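Local atomic coordinates of transcriptional regulator, LRP/AsnC family (Neisseria meningitidis, PDB entry 2P5V), a protein that probably binds specific DNA sequences to regulate transcription, as other Lrp/AsnC-family members do, and binds calcium ions through its Lrp/AsnC ligand-binding domain. Residues A81-A84 / R85-F88; R93-P96 / E97-S100; A121-H124 / F125-T129; L131-H134 / G135-D138. All coordinates share one frame; numbering follows the deposited sequence.

Contact 1. Residues A81-A84 / R85-F88; sequences AKDA and REDF
The backbone turns from loop into helix as Asp-87 N reaches back to Asp-83 O (3.1 Å, N-H...O 157°) and Phe-88 N to Ala-84 O (3.0 Å), directly after a type II beta turn from Ala-81 to Ala-84. Asp-83 fills the third place of that turn with a positive phi and stands at the N-cap by position alone, since its carboxylate makes no capping bond. Instead that group lies beside Glu-86, their planes 39° apart and OD2 of Asp-83 3.9 Å from Glu-86 OE1. The like charges are probably eased by Lys-82, whose NZ forms a long salt bridge, its hydrogen bond weak, to Asp-83 OD1. The turn leads from strand 70-78 into helix 84-94 and so opens the first beta-alpha-beta crossover of the domain. On the helix, Asp-87 keeps CG beside its own N (chi1 -69°), which swings the carboxylate back over the first turn. OD2 comes within 2.9 Å of Asp-83 O, two acceptors with no hydrogen between them; its real partner is NE2 of His-134. Small Ala-84 suits the buried start of the helix, while the apolar ring of Phe-88 heads away to Val-76 and Ile-78 on the sheet.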
loop_
_atom_site.group_PDB
_atom_site.type_symbol
_atom_site.label_atom_id
_atom_site.label_comp_id
_atom_site.label_asym_id
_atom_site.label_seq_id
_atom_site.Cartn_x
_atom_site.Cartn_y
_atom_site.Cartn_z
ATOM N N ALA G 81 22.289 -5.755 -2.287
ATOM C CA ALA G 81 23.726 -5.789 -2.138
ATOM C C ALA G 81 24.231 -7.020 -2.851
ATOM O O ALA G 81 23.479 -7.977 -3.075
ATOM C CB ALA G 81 24.118 -5.830 -0.675
ATOM N N LYS G 82 25.508 -6.978 -3.208
ATOM C CA LYS G 82 26.183 -8.098 -3.844
ATOM C C LYS G 82 25.966 -9.376 -3.032
ATOM O O LYS G 82 26.211 -9.400 -1.822
ATOM C CB LYS G 82 27.682 -7.802 -3.957
ATOM C CG LYS G 82 28.395 -8.583 -5.040
ATOM C CD LYS G 82 28.158 -7.967 -6.415
ATOM C CE LYS G 82 28.825 -8.775 -7.507
ATOM N NZ LYS G 82 28.508 -10.224 -7.387
ATOM N N ASP G 83 25.478 -10.416 -3.709
ATOM C CA ASP G 83 25.280 -11.751 -3.121
ATOM C C ASP G 83 24.315 -11.823 -1.932
ATOM O O ASP G 83 24.370 -12.760 -1.156
ATOM C CB ASP G 83 26.631 -12.385 -2.742
ATOM C CG ASP G 83 27.443 -12.810 -3.957
ATOM O OD1 ASP G 83 27.119 -12.375 -5.083
ATOM O OD2 ASP G 83 28.403 -13.587 -3.784
ATOM N N ALA G 84 23.428 -10.848 -1.798
ATOM C CA ALA G 84 22.341 -10.944 -0.826
ATOM C C ALA G 84 21.388 -12.100 -1.182
ATOM O O ALA G 84 21.001 -12.886 -0.308
ATOM C CB ALA G 84 21.569 -9.624 -0.744
ATOM N N ARG G 85 20.998 -12.200 -2.450
ATOM C CA ARG G 85 20.041 -13.241 -2.866
ATOM C C ARG G 85 20.615 -14.649 -2.694
ATOM O O ARG G 85 19.972 -15.536 -2.123
ATOM C CB ARG G 85 19.588 -13.018 -4.312
ATOM C CG ARG G 85 18.691 -11.799 -4.463
ATOM C CD ARG G 85 18.109 -11.664 -5.851
ATOM N NE ARG G 85 16.946 -10.782 -5.812
ATOM C CZ ARG G 85 15.675 -11.176 -5.864
ATOM N NH1 ARG G 85 15.354 -12.462 -5.992
ATOM N NH2 ARG G 85 14.714 -10.262 -5.801
ATOM N N GLU G 86 21.841 -14.823 -3.163
ATOM C CA GLU G 86 22.557 -16.081 -3.050
ATOM C C GLU G 86 22.736 -16.515 -1.594
ATOM O O GLU G 86 22.442 -17.655 -1.248
ATOM C CB GLU G 86 23.917 -15.937 -3.732
ATOM C CG GLU G 86 24.646 -17.240 -3.975
ATOM C CD GLU G 86 25.933 -17.039 -4.751
ATOM O OE1 GLU G 86 25.996 -16.112 -5.591
ATOM O OE2 GLU G 86 26.881 -17.814 -4.519
ATOM N N ASP G 87 23.211 -15.602 -0.750
ATOM C CA ASP G 87 23.434 -15.890 0.677
ATOM C C ASP G 87 22.156 -16.240 1.421
ATOM O O ASP G 87 22.172 -17.052 2.354
ATOM C CB ASP G 87 24.087 -14.692 1.376
ATOM C CG ASP G 87 25.514 -14.461 0.933
ATOM O OD1 ASP G 87 26.138 -15.368 0.332
ATOM O OD2 ASP G 87 26.017 -13.349 1.189
ATOM N N PHE G 88 21.059 -15.606 1.025
ATOM C CA PHE G 88 19.774 -15.820 1.673
ATOM C C PHE G 88 19.201 -17.177 1.282
ATOM O O PHE G 88 18.715 -17.924 2.135
ATOM C CB PHE G 88 18.788 -14.697 1.316
ATOM C CG PHE G 88 17.407 -14.919 1.872
ATOM C CD1 PHE G 88 17.179 -14.829 3.240
ATOM C CD2 PHE G 88 16.347 -15.249 1.038
ATOM C CE1 PHE G 88 15.915 -15.046 3.771
ATOM C CE2 PHE G 88 15.074 -15.471 1.562
ATOM C CZ PHE G 88 14.865 -15.369 2.938
#

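Contact 2. Residues R93-P96 / E97-S100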
loop_
_atom_site.group_PDB
_atom_site.type_symbol
_atom_site.label_atom_id
_atom_site.label_comp_id
_atom_site.label_asym_id
_atom_site.label_seq_id
_atom_site.Cartn_x
_atom_site.Cartn_y
_atom_site.Cartn_z
ATOM N N ARG G 93 17.772 -22.671 2.843
ATOM C CA ARG G 93 17.887 -24.101 2.578
ATOM C C ARG G 93 18.310 -24.895 3.827
ATOM O O ARG G 93 17.980 -26.073 3.954
ATOM C CB ARG G 93 18.815 -24.359 1.378
ATOM C CG ARG G 93 18.104 -24.129 0.038
ATOM C CD ARG G 93 18.951 -24.506 -1.161
ATOM N NE ARG G 93 19.877 -23.436 -1.528
ATOM C CZ ARG G 93 19.761 -22.632 -2.589
ATOM N NH1 ARG G 93 18.742 -22.730 -3.446
ATOM N NH2 ARG G 93 20.688 -21.701 -2.794
ATOM N N LYS G 94 18.989 -24.229 4.759
ATOM C CA LYS G 94 19.381 -24.828 6.039
ATOM C C LYS G 94 18.342 -24.687 7.167
ATOM O O LYS G 94 18.484 -25.338 8.199
ATOM C CB LYS G 94 20.706 -24.222 6.503
ATOM C CG LYS G 94 21.854 -24.449 5.540
ATOM C CD LYS G 94 23.127 -23.741 6.001
ATOM C CE LYS G 94 24.274 -23.965 5.017
ATOM N NZ LYS G 94 25.454 -23.105 5.307
ATOM N N TRP G 95 17.317 -23.850 6.993
ATOM C CA TRP G 95 16.331 -23.615 8.064
ATOM C C TRP G 95 15.216 -24.646 8.014
ATOM O O TRP G 95 14.348 -24.564 7.151
ATOM C CB TRP G 95 15.733 -22.208 7.961
ATOM C CG TRP G 95 16.718 -21.113 8.172
ATOM C CD1 TRP G 95 17.872 -21.183 8.892
ATOM C CD2 TRP G 95 16.630 -19.770 7.686
ATOM N NE1 TRP G 95 18.518 -19.976 8.871
ATOM C CE2 TRP G 95 17.779 -19.088 8.137
ATOM C CE3 TRP G 95 15.700 -19.078 6.897
ATOM C CZ2 TRP G 95 18.021 -17.748 7.839
ATOM C CZ3 TRP G 95 15.946 -17.750 6.593
ATOM C CH2 TRP G 95 17.098 -17.098 7.069
ATOM N N PRO G 96 15.213 -25.617 8.943
ATOM C CA PRO G 96 14.219 -26.691 8.781
ATOM C C PRO G 96 12.759 -26.260 8.950
ATOM O O PRO G 96 11.856 -26.928 8.438
ATOM C CB PRO G 96 14.609 -27.711 9.866
ATOM C CG PRO G 96 15.955 -27.286 10.356
ATOM C CD PRO G 96 16.042 -25.824 10.145
ATOM N N GLU G 97 12.529 -25.160 9.667
ATOM C CA GLU G 97 11.176 -24.622 9.838
ATOM C C GLU G 97 10.605 -24.029 8.550
ATOM O O GLU G 97 9.396 -23.977 8.401
ATOM C CB GLU G 97 11.102 -23.597 10.978
ATOM C CG GLU G 97 12.207 -22.551 10.989
ATOM C CD GLU G 97 13.450 -23.010 11.720
ATOM O OE1 GLU G 97 13.435 -23.036 12.964
ATOM O OE2 GLU G 97 14.441 -23.334 11.043
ATOM N N VAL G 98 11.464 -23.602 7.620
ATOM C CA VAL G 98 11.011 -23.129 6.302
ATOM C C VAL G 98 10.941 -24.323 5.338
ATOM O O VAL G 98 11.959 -24.903 4.994
ATOM C CB VAL G 98 11.936 -22.015 5.737
ATOM C CG1 VAL G 98 11.463 -21.514 4.370
ATOM C CG2 VAL G 98 12.033 -20.871 6.714
ATOM N N LEU G 99 9.725 -24.697 4.945
ATOM C CA LEU G 99 9.478 -25.774 3.970
ATOM C C LEU G 99 9.643 -25.315 2.520
ATOM O O LEU G 99 10.142 -26.046 1.675
ATOM C CB LEU G 99 8.059 -26.320 4.138
ATOM C CG LEU G 99 7.887 -27.347 5.268
ATOM C CD1 LEU G 99 8.282 -26.757 6.622
ATOM C CD2 LEU G 99 6.442 -27.886 5.292
ATOM N N SER G 100 9.221 -24.102 2.222
ATOM C CA SER G 100 9.331 -23.617 0.864
ATOM C C SER G 100 9.652 -22.139 0.843
ATOM O O SER G 100 9.302 -21.388 1.757
ATOM C CB SER G 100 8.069 -23.969 0.042
ATOM O OG SER G 100 6.922 -23.287 0.510
#
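Trp-95 and Val-98 are joined by the one hydrogen bond between 93-96 and 97-100, Val-98 N to Trp-95 O at 3.1 Å, which closes a type I beta turn. The N-H approaches from well above the carbonyl plane, and the bond is fairly bent (140°). Pro-96 suits the second place, because its ring already holds phi at -67° and no N-H is called for there.

The apolar contacts build on the same pair. Val-98 brings CG2 to the edge of the indole, near its plane, 4.1 Å from Trp-95 CE3, and the two side chains run side by side in the same direction.

The polar end of Glu-97 makes a different approach. Its CG is wedged between the backbone N and the carbonyl carbon (chi1 46°), and the chain then bends at chi2, folding the carboxylate back along the proline ring. OE2 thus lies 3.1 Å from Pro-96 CD and 3.5 Å from Trp-95 CB, close to these two carbons, while Pro-96 N has no hydrogen to offer.

The turn carries the chain from helix 84-94 into strand 98-104, outermost in this chain's sheet, where Leu-99 and Ser-100 both face Gln-113 in a classic beta bulge. Trp-95 meets Phe-125 of helix 119-130 edge-to-face, and Ser-100 pairs with an antiparallel strand of a neighbouring subunit, so the sheet continues across the interface.

Contact 3. Residues A121-H124 / F125-T129; sequences AFSH and FVLDT
On helix 119-130, the second helix packed on the sheet of the Lrp/AsnC domain, Phe-122 and Val-126 touch one turn apart. Val-126 places CG2 over one face of the Phe-122 ring, 3.5 Å from the centroid and 24° off the normal, a CH-pi contact shifted toward the rim. The closest ring atom is CZ, only 3.2 Å from CG2, so the packing is tight. Phe-122 CG lies anti to the backbone N (chi1 179°), which lets the ring lean along the helix toward the valine. The backbone beneath is regular: Val-126 N donates to Phe-122 O almost in line (2.9 Å), and Leu-127 N to Ser-123 O at 2.9 Å, before a wider pi-type turn at 125-129.

This amphipathic pattern sets Phe-122 and Phe-125 against Ile-74 of strand 70-78, while Val-126 looks toward the subunit interface and packs on Leu-145 of a neighbouring subunit. Ser-123 suits such an interface: its OG sits 4.1 Å from Leu-127 CD1 yet bonds to Leu-145 O of that same neighbour. On the exposed side, polar His-124 and Asp-128 run alongside each other. Asp-128 OD2 approaches the imidazole edge near its plane, 3.2 Å from His-124 CD2, with the carboxylate plane almost perpendicular to the ring (83°). The ring's ND1 is taken by Asn-120 O.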
loop_
_atom_site.group_PDB
_atom_site.type_symbol
_atom_site.label_atom_id
_atom_site.label_comp_id
_atom_site.label_asym_id
_atom_site.label_seq_id
_atom_site.Cartn_x
_atom_site.Cartn_y
_atom_site.Cartn_z
ATOM N N ALA G 121 7.895 -19.285 19.490
ATOM C CA ALA G 121 8.892 -19.903 18.629
ATOM C C ALA G 121 8.995 -19.127 17.316
ATOM O O ALA G 121 10.091 -18.939 16.783
ATOM C CB ALA G 121 8.556 -21.357 18.386
ATOM N N PHE G 122 7.866 -18.650 16.803
ATOM C CA PHE G 122 7.896 -17.842 15.582
ATOM C C PHE G 122 8.739 -16.588 15.823
ATOM O O PHE G 122 9.618 -16.232 15.033
ATOM C CB PHE G 122 6.493 -17.455 15.115
ATOM C CG PHE G 122 6.507 -16.609 13.885
ATOM C CD1 PHE G 122 6.805 -17.173 12.659
ATOM C CD2 PHE G 122 6.292 -15.241 13.956
ATOM C CE1 PHE G 122 6.868 -16.393 11.518
ATOM C CE2 PHE G 122 6.354 -14.463 12.824
ATOM C CZ PHE G 122 6.644 -15.036 11.608
ATOM N N SER G 123 8.465 -15.944 16.945
ATOM C CA SER G 123 9.162 -14.755 17.350
ATOM C C SER G 123 10.679 -14.954 17.476
ATOM O O SER G 123 11.445 -14.105 17.036
ATOM C CB SER G 123 8.591 -14.268 18.670
ATOM O OG SER G 123 9.363 -13.189 19.144
ATOM N N HIS G 124 11.102 -16.060 18.078
ATOM C CA HIS G 124 12.535 -16.357 18.202
ATOM C C HIS G 124 13.183 -16.527 16.836
ATOM O O HIS G 124 14.267 -15.997 16.584
ATOM C CB HIS G 124 12.777 -17.613 19.045
ATOM C CG HIS G 124 12.955 -17.333 20.500
ATOM N ND1 HIS G 124 11.914 -17.379 21.403
ATOM C CD2 HIS G 124 14.055 -16.994 21.212
ATOM C CE1 HIS G 124 12.366 -17.089 22.610
ATOM N NE2 HIS G 124 13.662 -16.850 22.521
ATOM N N PHE G 125 12.525 -17.284 15.965
ATOM C CA PHE G 125 13.017 -17.468 14.602
ATOM C C PHE G 125 13.177 -16.132 13.880
ATOM O O PHE G 125 14.264 -15.779 13.439
ATOM C CB PHE G 125 12.078 -18.372 13.808
ATOM C CG PHE G 125 12.436 -18.475 12.363
ATOM C CD1 PHE G 125 13.622 -19.080 11.981
ATOM C CD2 PHE G 125 11.615 -17.937 11.386
ATOM C CE1 PHE G 125 13.977 -19.169 10.653
ATOM C CE2 PHE G 125 11.965 -18.027 10.042
ATOM C CZ PHE G 125 13.144 -18.643 9.678
ATOM N N VAL G 126 12.082 -15.391 13.781
ATOM C CA VAL G 126 12.070 -14.097 13.100
ATOM C C VAL G 126 13.131 -13.122 13.656
ATOM O O VAL G 126 13.996 -12.640 12.918
ATOM C CB VAL G 126 10.662 -13.468 13.192
ATOM C CG1 VAL G 126 10.692 -12.006 12.820
ATOM C CG2 VAL G 126 9.694 -14.239 12.297
ATOM N N LEU G 127 13.076 -12.857 14.958
ATOM C CA LEU G 127 13.960 -11.857 15.573
ATOM C C LEU G 127 15.433 -12.271 15.582
ATOM O O LEU G 127 16.304 -11.440 15.317
ATOM C CB LEU G 127 13.517 -11.531 17.008
ATOM C CG LEU G 127 12.168 -10.814 17.206
ATOM C CD1 LEU G 127 12.093 -10.196 18.611
ATOM C CD2 LEU G 127 11.914 -9.743 16.152
ATOM N N ASP G 128 15.705 -13.541 15.889
ATOM C CA ASP G 128 17.085 -14.015 16.052
ATOM C C ASP G 128 17.690 -14.596 14.768
ATOM O O ASP G 128 18.899 -14.535 14.592
ATOM C CB ASP G 128 17.184 -15.055 17.175
ATOM C CG ASP G 128 16.450 -14.637 18.431
ATOM O OD1 ASP G 128 16.190 -13.427 18.603
ATOM O OD2 ASP G 128 16.126 -15.525 19.246
ATOM N N THR G 129 16.870 -15.160 13.876
ATOM C CA THR G 129 17.409 -15.812 12.675
ATOM C C THR G 129 17.145 -15.018 11.406
ATOM O O THR G 129 18.072 -14.603 10.728
ATOM C CB THR G 129 16.867 -17.254 12.515
ATOM O OG1 THR G 129 17.264 -18.024 13.647
ATOM C CG2 THR G 129 17.425 -17.919 11.265
#

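Contact 4. Residues L131-H134 / G135-D138. With CA (calcium ion), chain I.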
loop_
_atom_site.group_PDB
_atom_site.type_symbol
_atom_site.label_atom_id
_atom_site.label_comp_id
_atom_site.label_asym_id
_atom_site.label_seq_id
_atom_site.Cartn_x
_atom_site.Cartn_y
_atom_site.Cartn_z
ATOM N N LEU G 131 15.649 -11.895 10.645
ATOM C CA LEU G 131 15.866 -10.456 10.515
ATOM C C LEU G 131 17.321 -10.091 10.722
ATOM O O LEU G 131 17.779 -9.081 10.201
ATOM C CB LEU G 131 14.981 -9.681 11.494
ATOM C CG LEU G 131 13.483 -9.776 11.186
ATOM C CD1 LEU G 131 12.646 -9.102 12.258
ATOM C CD2 LEU G 131 13.177 -9.173 9.824
ATOM N N SER G 132 18.032 -10.933 11.472
ATOM C CA SER G 132 19.453 -10.762 11.745
ATOM C C SER G 132 20.333 -11.072 10.528
ATOM O O SER G 132 21.508 -10.691 10.496
ATOM C CB SER G 132 19.862 -11.674 12.902
ATOM O OG SER G 132 19.617 -13.031 12.574
ATOM N N HIS G 133 19.764 -11.761 9.543
ATOM C CA HIS G 133 20.487 -12.161 8.345
ATOM C C HIS G 133 20.841 -10.925 7.519
ATOM O O HIS G 133 19.974 -10.105 7.204
ATOM C CB HIS G 133 19.640 -13.140 7.519
ATOM C CG HIS G 133 20.410 -13.877 6.460
ATOM N ND1 HIS G 133 20.973 -13.245 5.373
ATOM C CD2 HIS G 133 20.681 -15.196 6.307
ATOM C CE1 HIS G 133 21.566 -14.139 4.602
ATOM N NE2 HIS G 133 21.404 -15.331 5.146
ATOM N N HIS G 134 22.124 -10.807 7.178
ATOM C CA HIS G 134 22.669 -9.641 6.456
ATOM C C HIS G 134 22.004 -9.384 5.104
ATOM O O HIS G 134 22.003 -8.267 4.623
ATOM C CB HIS G 134 24.181 -9.799 6.249
ATOM C CG HIS G 134 24.571 -11.025 5.472
ATOM N ND1 HIS G 134 24.855 -12.234 6.075
ATOM C CD2 HIS G 134 24.732 -11.224 4.139
ATOM C CE1 HIS G 134 25.175 -13.122 5.149
ATOM N NE2 HIS G 134 25.109 -12.535 3.967
ATOM N N GLY G 135 21.463 -10.435 4.496
ATOM C CA GLY G 135 20.739 -10.328 3.232
ATOM C C GLY G 135 19.311 -9.830 3.345
ATOM O O GLY G 135 18.730 -9.424 2.336
ATOM N N VAL G 136 18.750 -9.842 4.559
ATOM C CA VAL G 136 17.336 -9.533 4.768
ATOM C C VAL G 136 17.124 -8.079 5.184
ATOM O O VAL G 136 17.599 -7.651 6.227
ATOM C CB VAL G 136 16.690 -10.482 5.824
ATOM C CG1 VAL G 136 15.245 -10.069 6.133
ATOM C CG2 VAL G 136 16.741 -11.932 5.334
ATOM N N GLN G 137 16.392 -7.339 4.355
ATOM C CA GLN G 137 16.047 -5.943 4.610
ATOM C C GLN G 137 14.834 -5.856 5.522
ATOM O O GLN G 137 14.803 -5.039 6.436
ATOM C CB GLN G 137 15.720 -5.268 3.288
ATOM C CG GLN G 137 15.395 -3.795 3.345
ATOM C CD GLN G 137 14.731 -3.337 2.053
ATOM O OE1 GLN G 137 15.409 -3.042 1.063
ATOM N NE2 GLN G 137 13.392 -3.299 2.049
ATOM N N ASP G 138 13.820 -6.679 5.246
ATOM C CA ASP G 138 12.601 -6.702 6.061
ATOM C C ASP G 138 11.778 -7.967 5.821
ATOM O O ASP G 138 11.971 -8.660 4.824
ATOM C CB ASP G 138 11.733 -5.464 5.780
ATOM C CG ASP G 138 11.138 -4.864 7.055
ATOM O OD1 ASP G 138 10.862 -5.618 8.022
ATOM O OD2 ASP G 138 10.953 -3.627 7.093
HETATM CA CA CA I . 8.600 -3.467 8.300
HETATM O O HOH W 1 16.272 -7.140 8.726
#
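The turn in which His-133 meets Gly-135 and Val-136 leads into the strand that brings Asp-138 to a calcium site between subunits. Val-136 N closes this type I beta turn on His-133 O (2.9 Å, 160°), coming in from above the carbonyl plane. A second bond braces it: Gly-135 N donates to His-133 ND1 at 3.0 Å, only 6° out of the ring plane. His-133 is set for this by a CG anti to the backbone N (chi1 -165°), and with two nitrogens it can also join the turn to helix 84-94, its NE2 meeting Ser-91 OG. Glycine suits position 135, since the spot where a beta carbon would sit is crowded by His-133 ND1. His-134 puts one ring face against His-133 CE1.

The loop thus links helix 119-130 to strand 136-150, the last strand of the domain, where Gln-137 and Asp-138 both face Ser-77 in a classic beta bulge. A water bridges the two arms of the loop, 2.9 Å from Leu-131 O and 2.9 Å from Val-136 O. The apolar branches meet more loosely, Leu-131 CD2 lying 4.3 Å from Val-136 CG1, while Val-136 CG2 packs on His-133 CB. Asp-138 holds the calcium ion through OD2 at 2.6 Å, and Asp-109 OD1 and Glu-107 O of a neighbouring subunit supply the other two protein ligands.

In the fold
Contacts 1 and 4, with centres 10 Å apart, lock the start of helix 84-94 to the last loop, where Phe-88 CE1 lies 3.6 Å from Val-136 CG2. Contact 2 ends that helix, and its Trp-95 spans to contact 3, with NE1 3.3 Å from Thr-129 CG2. Contact 3 runs on into contact 4, where Leu-131 N probably bonds to Val-126 O. Both contacts 1 and 4 lie near calcium at subunit interfaces: Asp-138 of contact 4 binds one ion, and the side chain of Arg-85 of contact 1 lies about 7 Å from another, while packing on Leu-131 of a neighbouring subunit.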